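Local structure of exoribonuclease II, mitochondrial (6F3H) at residues L299-I307 with N352-L360; G630-L638 with S674-H685. The protein probably degrades mitochondrial RNA from the 3' end as a magnesium-dependent exoribonuclease of the RNB family, working together with a helicase. The protein carries 1 engineered substitution. All blocks are in the same frame, centred on the assembly; numbering follows the deposited sequence.

Interaction 1: L299-I307 with N352-L360; sequences LNDYAAGNI and NFILGNWDL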
loop_
_atom_site.group_PDB
_atom_site.type_symbol
_atom_site.label_atom_id
_atom_site.label_comp_id
_atom_site.label_asym_id
_atom_site.label_seq_id
_atom_site.Cartn_x
_atom_site.Cartn_y
_atom_site.Cartn_z
ATOM N N LEU A 299 -22.468 1.238 -15.301
ATOM C CA LEU A 299 -21.752 2.502 -15.180
ATOM C C LEU A 299 -21.004 2.566 -13.871
ATOM O O LEU A 299 -19.867 3.041 -13.798
ATOM C CB LEU A 299 -22.721 3.663 -15.229
ATOM C CG LEU A 299 -23.508 3.741 -16.512
ATOM C CD1 LEU A 299 -24.672 4.704 -16.295
ATOM C CD2 LEU A 299 -22.588 4.151 -17.634
ATOM N N ASN A 300 -21.633 2.063 -12.829
ATOM C CA ASN A 300 -21.006 2.051 -11.529
ATOM C C ASN A 300 -19.736 1.215 -11.549
ATOM O O ASN A 300 -18.664 1.694 -11.166
ATOM C CB ASN A 300 -22.014 1.537 -10.522
ATOM C CG ASN A 300 -21.489 1.554 -9.139
ATOM O OD1 ASN A 300 -21.067 2.582 -8.634
ATOM N ND2 ASN A 300 -21.519 0.404 -8.496
ATOM N N ASP A 301 -19.827 -0.027 -12.021
ATOM C CA ASP A 301 -18.633 -0.849 -12.090
ATOM C C ASP A 301 -17.555 -0.215 -12.962
ATOM O O ASP A 301 -16.378 -0.535 -12.802
ATOM C CB ASP A 301 -18.991 -2.253 -12.591
ATOM C CG ASP A 301 -19.607 -3.123 -11.499
ATOM O OD1 ASP A 301 -19.345 -2.823 -10.326
ATOM O OD2 ASP A 301 -20.312 -4.119 -11.781
ATOM N N TYR A 302 -17.905 0.696 -13.860
ATOM C CA TYR A 302 -16.847 1.346 -14.626
ATOM C C TYR A 302 -16.186 2.470 -13.831
ATOM O O TYR A 302 -14.963 2.496 -13.701
ATOM C CB TYR A 302 -17.400 1.866 -15.953
ATOM C CG TYR A 302 -16.331 2.196 -16.973
ATOM C CD1 TYR A 302 -15.847 1.238 -17.853
ATOM C CD2 TYR A 302 -15.789 3.467 -17.042
ATOM C CE1 TYR A 302 -14.851 1.549 -18.776
ATOM C CE2 TYR A 302 -14.800 3.788 -17.957
ATOM C CZ TYR A 302 -14.334 2.832 -18.818
ATOM O OH TYR A 302 -13.349 3.178 -19.714
ATOM N N ALA A 303 -16.982 3.386 -13.266
ATOM C CA ALA A 303 -16.433 4.508 -12.500
ATOM C C ALA A 303 -15.592 4.038 -11.326
ATOM O O ALA A 303 -14.591 4.675 -10.974
ATOM C CB ALA A 303 -17.556 5.402 -11.993
ATOM N N ALA A 304 -16.018 2.960 -10.670
ATOM C CA ALA A 304 -15.296 2.395 -9.548
ATOM C C ALA A 304 -13.994 1.729 -9.948
ATOM O O ALA A 304 -13.160 1.481 -9.078
ATOM C CB ALA A 304 -16.188 1.392 -8.855
ATOM N N GLY A 305 -13.783 1.462 -11.231
ATOM C CA GLY A 305 -12.574 0.807 -11.695
ATOM C C GLY A 305 -12.604 -0.702 -11.686
ATOM O O GLY A 305 -11.545 -1.326 -11.816
ATOM N N ASN A 306 -13.783 -1.308 -11.550
ATOM C CA ASN A 306 -13.894 -2.760 -11.487
ATOM C C ASN A 306 -13.842 -3.440 -12.850
ATOM O O ASN A 306 -13.409 -4.590 -12.942
ATOM C CB ASN A 306 -15.200 -3.144 -10.821
ATOM C CG ASN A 306 -15.224 -2.822 -9.370
ATOM O OD1 ASN A 306 -14.214 -2.920 -8.669
ATOM N ND2 ASN A 306 -16.384 -2.409 -8.900
ATOM N N ILE A 307 -14.300 -2.786 -13.909
ATOM C CA ILE A 307 -14.424 -3.471 -15.189
ATOM C C ILE A 307 -13.697 -2.690 -16.254
ATOM O O ILE A 307 -13.887 -2.940 -17.449
ATOM C CB ILE A 307 -15.892 -3.644 -15.605
ATOM C CG1 ILE A 307 -16.572 -2.279 -15.595
ATOM C CG2 ILE A 307 -16.599 -4.630 -14.713
ATOM C CD1 ILE A 307 -17.919 -2.293 -16.182
ATOM N N ASN A 352 -18.362 9.462 -4.087
ATOM C CA ASN A 352 -17.081 8.912 -4.439
ATOM C C ASN A 352 -17.361 7.480 -4.835
ATOM O O ASN A 352 -17.743 6.653 -4.004
ATOM C CB ASN A 352 -16.089 8.991 -3.301
ATOM C CG ASN A 352 -14.719 8.672 -3.770
ATOM O OD1 ASN A 352 -14.525 8.411 -4.956
ATOM N ND2 ASN A 352 -13.758 8.664 -2.866
ATOM N N PHE A 353 -17.146 7.190 -6.095
ATOM C CA PHE A 353 -17.447 5.878 -6.622
ATOM C C PHE A 353 -16.297 4.907 -6.471
ATOM O O PHE A 353 -16.516 3.700 -6.554
ATOM C CB PHE A 353 -17.785 5.986 -8.100
ATOM C CG PHE A 353 -19.041 6.725 -8.379
ATOM C CD1 PHE A 353 -20.266 6.147 -8.122
ATOM C CD2 PHE A 353 -18.997 7.998 -8.901
ATOM C CE1 PHE A 353 -21.420 6.818 -8.374
ATOM C CE2 PHE A 353 -20.149 8.674 -9.160
ATOM C CZ PHE A 353 -21.366 8.077 -8.896
ATOM N N ILE A 354 -15.081 5.416 -6.297
ATOM C CA ILE A 354 -13.932 4.589 -5.971
ATOM C C ILE A 354 -14.276 3.669 -4.824
ATOM O O ILE A 354 -13.752 2.554 -4.711
ATOM C CB ILE A 354 -12.752 5.509 -5.626
ATOM C CG1 ILE A 354 -12.560 6.528 -6.749
ATOM C CG2 ILE A 354 -11.496 4.712 -5.386
ATOM C CD1 ILE A 354 -11.568 7.604 -6.416
ATOM N N LEU A 355 -15.180 4.108 -3.963
ATOM C CA LEU A 355 -15.568 3.294 -2.833
ATOM C C LEU A 355 -16.251 2.017 -3.268
ATOM O O LEU A 355 -16.340 1.073 -2.485
ATOM C CB LEU A 355 -16.489 4.109 -1.935
ATOM C CG LEU A 355 -15.829 5.473 -1.723
ATOM C CD1 LEU A 355 -16.691 6.389 -0.888
ATOM C CD2 LEU A 355 -14.460 5.278 -1.081
ATOM N N GLY A 356 -16.731 1.960 -4.491
ATOM C CA GLY A 356 -17.282 0.739 -5.022
ATOM C C GLY A 356 -16.268 -0.284 -5.475
ATOM O O GLY A 356 -16.655 -1.369 -5.916
ATOM N N ASN A 357 -14.978 0.026 -5.410
ATOM C CA ASN A 357 -14.002 -0.842 -6.035
ATOM C C ASN A 357 -13.878 -2.152 -5.255
ATOM O O ASN A 357 -13.814 -2.159 -4.019
ATOM C CB ASN A 357 -12.677 -0.104 -6.136
ATOM C CG ASN A 357 -11.677 -0.874 -6.906
ATOM O OD1 ASN A 357 -11.332 -1.979 -6.509
ATOM N ND2 ASN A 357 -11.214 -0.330 -8.031
ATOM N N TRP A 358 -13.809 -3.264 -5.998
ATOM C CA TRP A 358 -13.860 -4.583 -5.376
ATOM C C TRP A 358 -12.575 -4.901 -4.642
ATOM O O TRP A 358 -12.592 -5.618 -3.640
ATOM C CB TRP A 358 -14.125 -5.665 -6.423
ATOM C CG TRP A 358 -15.467 -5.556 -7.094
ATOM C CD1 TRP A 358 -16.599 -5.029 -6.563
ATOM C CD2 TRP A 358 -15.816 -5.989 -8.419
ATOM N NE1 TRP A 358 -17.636 -5.097 -7.469
ATOM C CE2 TRP A 358 -17.177 -5.682 -8.618
ATOM C CE3 TRP A 358 -15.108 -6.598 -9.460
ATOM C CZ2 TRP A 358 -17.846 -5.972 -9.811
ATOM C CZ3 TRP A 358 -15.770 -6.879 -10.645
ATOM C CH2 TRP A 358 -17.126 -6.571 -10.810
ATOM N N ASP A 359 -11.460 -4.374 -5.126
ATOM C CA ASP A 359 -10.165 -4.667 -4.536
ATOM C C ASP A 359 -9.936 -3.815 -3.293
ATOM O O ASP A 359 -9.401 -4.297 -2.290
ATOM C CB ASP A 359 -9.102 -4.445 -5.606
ATOM C CG ASP A 359 -9.255 -5.423 -6.768
ATOM O OD1 ASP A 359 -9.909 -6.485 -6.604
ATOM O OD2 ASP A 359 -8.786 -5.098 -7.877
ATOM N N LEU A 360 -10.372 -2.553 -3.337
ATOM C CA LEU A 360 -10.438 -1.750 -2.127
ATOM C C LEU A 360 -11.220 -2.488 -1.064
ATOM O O LEU A 360 -10.827 -2.517 0.106
ATOM C CB LEU A 360 -11.107 -0.427 -2.435
ATOM C CG LEU A 360 -11.214 0.509 -1.252
ATOM C CD1 LEU A 360 -9.822 0.756 -0.719
ATOM C CD2 LEU A 360 -11.870 1.804 -1.699
#
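Asn306 and Trp358 make the central pairing here, and polar bonds fix the asparagine at both ends of its amide. OD1 of Asn306 accepts from the backbone N of Trp358 at 2.7 Å, while its ND2 gives a nearly straight bond to Gly356 O (3.2 Å, 173° at the hydrogen). Gly356 O lies in the plane of the asparagine amide, although the donor stands well above the carbonyl's own plane. A weak bond from ND2 to Asp301 OD1 adds a third tie. In the reverse direction, Asn357 ND2 reaches back to Ala304 O at 2.9 Å and so takes up a carbonyl of the turn that ends the helix.

The same amide is stacked on the indole of Trp358, the planes 9° apart, and Asn306 CG sits 3.3 Å above the ring plane. Asn306 CG stands anti to its carbonyl carbon (chi1 -70°), which carries the amide over the indole. Asn306 CB lies over the face of the six-membered ring in a CH-pi contact. The carboxylate of Asp301 crosses the indole steeply, OD1 lying 3.5 Å from Trp358 CZ2, and Asp301 OD2 is hydrogen-bonded to Tyr258 OH.

Apolar contact is lighter. Ala303 CB meets Phe353 CB at 3.9 Å, and Ala304 CB rests against the backbone of Phe353 and Gly356.

Two turns face each other. Helix 293-303 finishes in a Schellman motif, with Gly305 at positive phi, and opposite it Asn357 OD1 accepts from Asp359 N at 2.8 Å, which makes an Asx turn.

Interaction 2: G630-L638 with S674-H685; sequences GVYRCYNGL and SSSFYSPFPLPH. With nucleotides of chain C.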
loop_
_atom_site.group_PDB
_atom_site.type_symbol
_atom_site.label_atom_id
_atom_site.label_comp_id
_atom_site.label_asym_id
_atom_site.label_seq_id
_atom_site.Cartn_x
_atom_site.Cartn_y
_atom_site.Cartn_z
ATOM N N GLY A 630 9.906 -12.875 12.771
ATOM C CA GLY A 630 9.181 -11.623 12.790
ATOM C C GLY A 630 9.028 -11.061 11.390
ATOM O O GLY A 630 9.750 -11.430 10.467
ATOM N N VAL A 631 8.101 -10.115 11.274
ATOM C CA VAL A 631 7.838 -9.398 10.036
ATOM C C VAL A 631 8.608 -8.091 10.072
ATOM O O VAL A 631 8.235 -7.164 10.790
ATOM C CB VAL A 631 6.349 -9.116 9.868
ATOM C CG1 VAL A 631 6.113 -8.501 8.515
ATOM C CG2 VAL A 631 5.560 -10.382 10.089
ATOM N N TYR A 632 9.625 -7.982 9.244
ATOM C CA TYR A 632 10.443 -6.786 9.224
ATOM C C TYR A 632 9.947 -5.863 8.135
ATOM O O TYR A 632 9.146 -6.250 7.291
ATOM C CB TYR A 632 11.919 -7.132 9.002
ATOM C CG TYR A 632 12.451 -8.135 9.998
ATOM C CD1 TYR A 632 12.041 -9.463 9.966
ATOM C CD2 TYR A 632 13.344 -7.748 10.996
ATOM C CE1 TYR A 632 12.509 -10.383 10.889
ATOM C CE2 TYR A 632 13.819 -8.665 11.936
ATOM C CZ TYR A 632 13.400 -9.988 11.877
ATOM O OH TYR A 632 13.853 -10.944 12.784
ATOM N N ARG A 633 10.429 -4.628 8.159
ATOM C CA ARG A 633 10.156 -3.667 7.112
ATOM C C ARG A 633 11.511 -3.208 6.606
ATOM O O ARG A 633 12.323 -2.706 7.387
ATOM C CB ARG A 633 9.342 -2.485 7.631
ATOM C CG ARG A 633 9.447 -1.280 6.707
ATOM C CD ARG A 633 8.557 -0.131 7.114
ATOM N NE ARG A 633 7.327 -0.597 7.723
ATOM C CZ ARG A 633 6.488 0.198 8.370
ATOM N NH1 ARG A 633 6.777 1.494 8.488
ATOM N NH2 ARG A 633 5.379 -0.310 8.913
ATOM N N CYS A 634 11.745 -3.358 5.305
ATOM C CA CYS A 634 13.071 -3.229 4.722
ATOM C C CYS A 634 13.033 -2.210 3.611
ATOM O O CYS A 634 11.968 -1.815 3.143
ATOM C CB CYS A 634 13.601 -4.562 4.187
ATOM S SG CYS A 634 13.135 -5.957 5.207
ATOM N N TYR A 635 14.218 -1.779 3.200
ATOM C CA TYR A 635 14.332 -0.844 2.093
ATOM C C TYR A 635 15.699 -1.079 1.480
ATOM O O TYR A 635 16.711 -0.941 2.176
ATOM C CB TYR A 635 14.165 0.608 2.554
ATOM C CG TYR A 635 14.319 1.623 1.442
ATOM C CD1 TYR A 635 15.562 1.897 0.908
ATOM C CD2 TYR A 635 13.231 2.303 0.921
ATOM C CE1 TYR A 635 15.730 2.797 -0.121
ATOM C CE2 TYR A 635 13.396 3.215 -0.127
ATOM C CZ TYR A 635 14.660 3.452 -0.637
ATOM O OH TYR A 635 14.901 4.337 -1.664
ATOM N N ASN A 636 15.724 -1.393 0.178
ATOM C CA ASN A 636 16.960 -1.740 -0.510
ATOM C C ASN A 636 17.576 -0.566 -1.218
ATOM O O ASN A 636 18.799 -0.444 -1.255
ATOM C CB ASN A 636 16.738 -2.808 -1.576
ATOM C CG ASN A 636 16.468 -4.159 -1.009
ATOM O OD1 ASN A 636 16.601 -4.379 0.189
ATOM N ND2 ASN A 636 16.076 -5.090 -1.877
ATOM N N GLY A 637 16.769 0.232 -1.870
ATOM C CA GLY A 637 17.326 1.233 -2.728
ATOM C C GLY A 637 17.461 0.648 -4.108
ATOM O O GLY A 637 17.022 -0.472 -4.394
ATOM N N LEU A 638 18.105 1.414 -4.973
ATOM C CA LEU A 638 18.239 1.043 -6.370
ATOM C C LEU A 638 19.688 0.781 -6.767
ATOM O O LEU A 638 20.634 1.299 -6.165
ATOM C CB LEU A 638 17.652 2.124 -7.281
ATOM C CG LEU A 638 16.154 2.407 -7.190
ATOM C CD1 LEU A 638 15.747 3.490 -8.153
ATOM C CD2 LEU A 638 15.387 1.156 -7.517
ATOM N N SER A 674 13.576 3.951 -4.139
ATOM C CA SER A 674 12.780 2.738 -4.054
ATOM C C SER A 674 11.584 2.967 -3.115
ATOM O O SER A 674 11.266 4.108 -2.750
ATOM C CB SER A 674 13.702 1.604 -3.576
ATOM O OG SER A 674 13.015 0.392 -3.318
ATOM N N SER A 675 10.950 1.882 -2.675
ATOM C CA SER A 675 9.933 1.937 -1.644
ATOM C C SER A 675 10.231 0.834 -0.646
ATOM O O SER A 675 11.036 -0.069 -0.902
ATOM C CB SER A 675 8.512 1.798 -2.211
ATOM O OG SER A 675 8.065 0.450 -2.237
ATOM N N SER A 676 9.590 0.929 0.507
ATOM C CA SER A 676 9.841 -0.008 1.581
ATOM C C SER A 676 8.890 -1.187 1.450
ATOM O O SER A 676 7.808 -1.085 0.868
ATOM C CB SER A 676 9.721 0.690 2.943
ATOM O OG SER A 676 8.450 0.514 3.549
ATOM N N PHE A 677 9.331 -2.326 1.954
ATOM C CA PHE A 677 8.582 -3.556 1.807
ATOM C C PHE A 677 8.755 -4.403 3.047
ATOM O O PHE A 677 9.780 -4.329 3.719
ATOM C CB PHE A 677 9.026 -4.349 0.555
ATOM C CG PHE A 677 10.493 -4.735 0.543
ATOM C CD1 PHE A 677 11.463 -3.843 0.086
ATOM C CD2 PHE A 677 10.905 -5.988 0.991
ATOM C CE1 PHE A 677 12.813 -4.201 0.074
ATOM C CE2 PHE A 677 12.256 -6.349 0.982
ATOM C CZ PHE A 677 13.209 -5.456 0.531
ATOM N N TYR A 678 7.742 -5.212 3.329
ATOM C CA TYR A 678 7.781 -6.174 4.417
ATOM C C TYR A 678 8.533 -7.431 4.001
ATOM O O TYR A 678 8.562 -7.814 2.830
ATOM C CB TYR A 678 6.363 -6.513 4.887
ATOM C CG TYR A 678 5.668 -5.324 5.553
ATOM C CD1 TYR A 678 6.102 -4.850 6.785
ATOM C CD2 TYR A 678 4.604 -4.660 4.948
ATOM C CE1 TYR A 678 5.499 -3.755 7.407
ATOM C CE2 TYR A 678 3.986 -3.562 5.573
ATOM C CZ TYR A 678 4.443 -3.121 6.807
ATOM O OH TYR A 678 3.877 -2.049 7.473
ATOM N N SER A 679 9.179 -8.050 4.978
ATOM C CA SER A 679 10.070 -9.172 4.765
ATOM C C SER A 679 9.962 -10.122 5.936
ATOM O O SER A 679 9.854 -9.678 7.083
ATOM C CB SER A 679 11.524 -8.713 4.656
ATOM O OG SER A 679 12.395 -9.796 4.863
ATOM N N PRO A 680 10.091 -11.422 5.695
ATOM C CA PRO A 680 10.074 -12.386 6.797
ATOM C C PRO A 680 11.424 -12.582 7.456
ATOM O O PRO A 680 11.514 -13.367 8.404
ATOM C CB PRO A 680 9.641 -13.682 6.104
ATOM C CG PRO A 680 9.737 -13.406 4.610
ATOM C CD PRO A 680 10.366 -12.075 4.414
ATOM N N PHE A 681 12.453 -11.873 7.022
ATOM C CA PHE A 681 13.742 -11.981 7.673
ATOM C C PHE A 681 14.420 -10.629 7.632
ATOM O O PHE A 681 14.132 -9.811 6.752
ATOM C CB PHE A 681 14.613 -13.047 7.010
ATOM C CG PHE A 681 14.534 -13.033 5.536
ATOM C CD1 PHE A 681 15.233 -12.087 4.810
ATOM C CD2 PHE A 681 13.746 -13.967 4.864
ATOM C CE1 PHE A 681 15.156 -12.070 3.427
ATOM C CE2 PHE A 681 13.661 -13.961 3.485
ATOM C CZ PHE A 681 14.368 -13.010 2.762
ATOM N N PRO A 682 15.335 -10.369 8.559
ATOM C CA PRO A 682 15.934 -9.037 8.679
ATOM C C PRO A 682 16.690 -8.616 7.434
ATOM O O PRO A 682 17.481 -9.374 6.874
ATOM C CB PRO A 682 16.891 -9.198 9.856
ATOM C CG PRO A 682 17.133 -10.682 9.944
ATOM C CD PRO A 682 15.835 -11.289 9.593
ATOM N N LEU A 683 16.446 -7.385 7.019
ATOM C CA LEU A 683 17.181 -6.725 5.962
ATOM C C LEU A 683 17.249 -5.272 6.363
ATOM O O LEU A 683 16.324 -4.771 7.015
ATOM C CB LEU A 683 16.493 -6.857 4.599
ATOM C CG LEU A 683 16.632 -8.245 4.013
ATOM C CD1 LEU A 683 15.744 -8.386 2.820
ATOM C CD2 LEU A 683 18.080 -8.479 3.656
ATOM N N PRO A 684 18.319 -4.576 6.022
ATOM C CA PRO A 684 18.411 -3.174 6.426
ATOM C C PRO A 684 17.271 -2.354 5.834
ATOM O O PRO A 684 16.928 -2.481 4.654
ATOM C CB PRO A 684 19.773 -2.726 5.882
ATOM C CG PRO A 684 20.234 -3.813 4.959
ATOM C CD PRO A 684 19.544 -5.069 5.373
ATOM N N HIS A 685 16.693 -1.494 6.672
ATOM C CA HIS A 685 15.840 -0.412 6.199
ATOM C C HIS A 685 16.794 0.756 6.068
ATOM O O HIS A 685 17.070 1.472 7.029
ATOM C CB HIS A 685 14.682 -0.136 7.145
ATOM C CG HIS A 685 13.661 0.800 6.577
ATOM N ND1 HIS A 685 14.006 1.997 5.984
ATOM C CD2 HIS A 685 12.316 0.705 6.473
ATOM C CE1 HIS A 685 12.920 2.610 5.558
ATOM N NE2 HIS A 685 11.880 1.846 5.839
ATOM P P G C 2 7.713 4.917 -0.159
ATOM O OP1 G C 2 7.463 3.477 0.178
ATOM O OP2 G C 2 6.679 5.990 -0.225
ATOM O "O5'" G C 2 8.796 5.521 0.824
ATOM C "C5'" G C 2 10.096 4.969 0.877
ATOM C "C4'" G C 2 10.890 5.547 2.014
ATOM O "O4'" G C 2 11.234 6.921 1.742
ATOM C "C3'" G C 2 10.190 5.602 3.351
ATOM O "O3'" G C 2 10.214 4.347 3.988
ATOM C "C2'" G C 2 10.968 6.682 4.081
ATOM O "O2'" G C 2 12.188 6.183 4.594
ATOM C "C1'" G C 2 11.287 7.643 2.944
ATOM N N9 G C 2 10.260 8.655 2.835
ATOM C C8 G C 2 9.301 8.624 1.861
ATOM N N7 G C 2 8.491 9.623 1.972
ATOM C C5 G C 2 8.969 10.312 3.078
ATOM C C6 G C 2 8.472 11.482 3.657
ATOM O O6 G C 2 7.485 12.100 3.249
ATOM N N1 G C 2 9.230 11.887 4.776
ATOM C C2 G C 2 10.350 11.241 5.291
ATOM N N2 G C 2 10.931 11.817 6.385
ATOM N N3 G C 2 10.826 10.114 4.733
ATOM C C4 G C 2 10.080 9.734 3.649
ATOM P P A C 3 9.048 3.953 4.983
ATOM O OP1 A C 3 9.253 2.571 5.490
ATOM O OP2 A C 3 7.794 4.295 4.310
ATOM O "O5'" A C 3 9.229 5.012 6.160
ATOM C "C5'" A C 3 10.354 4.960 7.019
ATOM C "C4'" A C 3 10.280 6.000 8.111
ATOM O "O4'" A C 3 10.436 7.326 7.541
ATOM C "C3'" A C 3 8.969 6.067 8.885
ATOM O "O3'" A C 3 8.887 5.095 9.907
ATOM C "C2'" A C 3 8.950 7.504 9.382
ATOM O "O2'" A C 3 9.787 7.681 10.501
ATOM C "C1'" A C 3 9.580 8.228 8.196
ATOM N N9 A C 3 8.531 8.559 7.247
ATOM C C8 A C 3 8.066 7.813 6.205
ATOM N N7 A C 3 7.085 8.387 5.576
ATOM C C5 A C 3 6.913 9.552 6.282
ATOM C C6 A C 3 6.028 10.593 6.112
ATOM N N6 A C 3 5.124 10.610 5.136
ATOM N N1 A C 3 6.121 11.610 7.000
ATOM C C2 A C 3 7.050 11.569 7.977
ATOM N N3 A C 3 7.947 10.631 8.238
ATOM C C4 A C 3 7.789 9.665 7.334
ATOM P P A C 1 6.875 4.559 -6.355
ATOM O OP1 A C 1 5.746 3.705 -5.922
ATOM O OP2 A C 1 8.280 4.115 -6.126
ATOM O "O5'" A C 1 6.601 5.920 -5.585
ATOM C "C5'" A C 1 6.679 5.961 -4.173
ATOM C "C4'" A C 1 8.104 6.156 -3.719
ATOM O "O4'" A C 1 8.610 7.414 -4.242
ATOM C "C3'" A C 1 8.280 6.270 -2.218
ATOM O "O3'" A C 1 8.404 5.034 -1.576
ATOM C "C2'" A C 1 9.494 7.167 -2.074
ATOM O "O2'" A C 1 10.681 6.430 -2.329
ATOM C "C1'" A C 1 9.268 8.132 -3.226
ATOM N N9 A C 1 8.361 9.231 -2.854
ATOM C C8 A C 1 7.308 9.219 -1.967
ATOM N N7 A C 1 6.673 10.353 -1.890
ATOM C C5 A C 1 7.343 11.157 -2.799
ATOM C C6 A C 1 7.153 12.488 -3.184
ATOM N N6 A C 1 6.189 13.256 -2.668
ATOM N N1 A C 1 7.990 12.998 -4.117
ATOM C C2 A C 1 8.952 12.220 -4.624
ATOM N N3 A C 1 9.233 10.951 -4.344
ATOM C C4 A C 1 8.379 10.481 -3.412
HETATM O O HOH W 1 13.933 -4.778 8.518
HETATM O O HOH W 2 18.140 -3.955 2.689
#
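Part of the RNA-binding surface of the RNB region is built where Arg633 and Tyr635 meet Tyr678 and the run from Ser674 to Ser676. OP1 of A3 of chain C is held by His685 NE2 at 2.7 Å, in a nearly straight bond, and by Ser676 OG at 2.9 Å. Beside them Arg633 runs along His685, its CG at the imidazole edge and 3.5 Å from CD2. The arginine side chain bends at chi3 (-33°), carrying the guanidinium alongside the Tyr678 ring, where NH2 makes a weak bond to Tyr678 OH; NH1 forms a salt bridge to another RNA phosphate. Further along, Ser676 N gives a weak hydrogen bond to OP1 of G2 of chain C.

These groups ride on a two-stranded antiparallel sheet, 632-634 with 677-679. Tyr632 with Ser679 and Cys634 with Phe677 are its hydrogen-bonded pairs, the latter joined by Cys634 N to Phe677 O at 2.7 Å. Arg633 with Tyr678, between them, is a non-hydrogen-bonded pair; like any directly facing pair, the two share a face of the sheet.

On the other face Cys634 CB sits over the Phe677 ring, 4.1 Å from its centroid, and Asn636 meets that ring at its edge; Asn636 ND2 is hydrogen-bonded to Leu30 O. Pro682 lies flat against the Tyr632 ring. Past the strands, Tyr635 N bonds Pro684 O at 3.2 Å, Tyr635 CB lies over the face of His685, and Tyr635 OH accepts from Ser674 N at 2.8 Å.

Overall arrangement
From the N terminus, interaction 1 comes first: the chain leaves helix 293-303, passes through helices 311-322 and 334-343, and returns at 352-360, closing a loop with no strand in it. Further along the chain come Asp401 and Asp410, which bind the magnesium ion. Only later does 630-638 open interaction 2, which closes at 674-685 after helices 642-657 and 663-670. The two loops are therefore in series, neither nested nor crossed. Their centres are 32 Å apart on opposite sides of the chain's centre, yet the long helix 725-761 touches both, packing against Ile354 and Asn357 in one and Val631 and Tyr678 in the other.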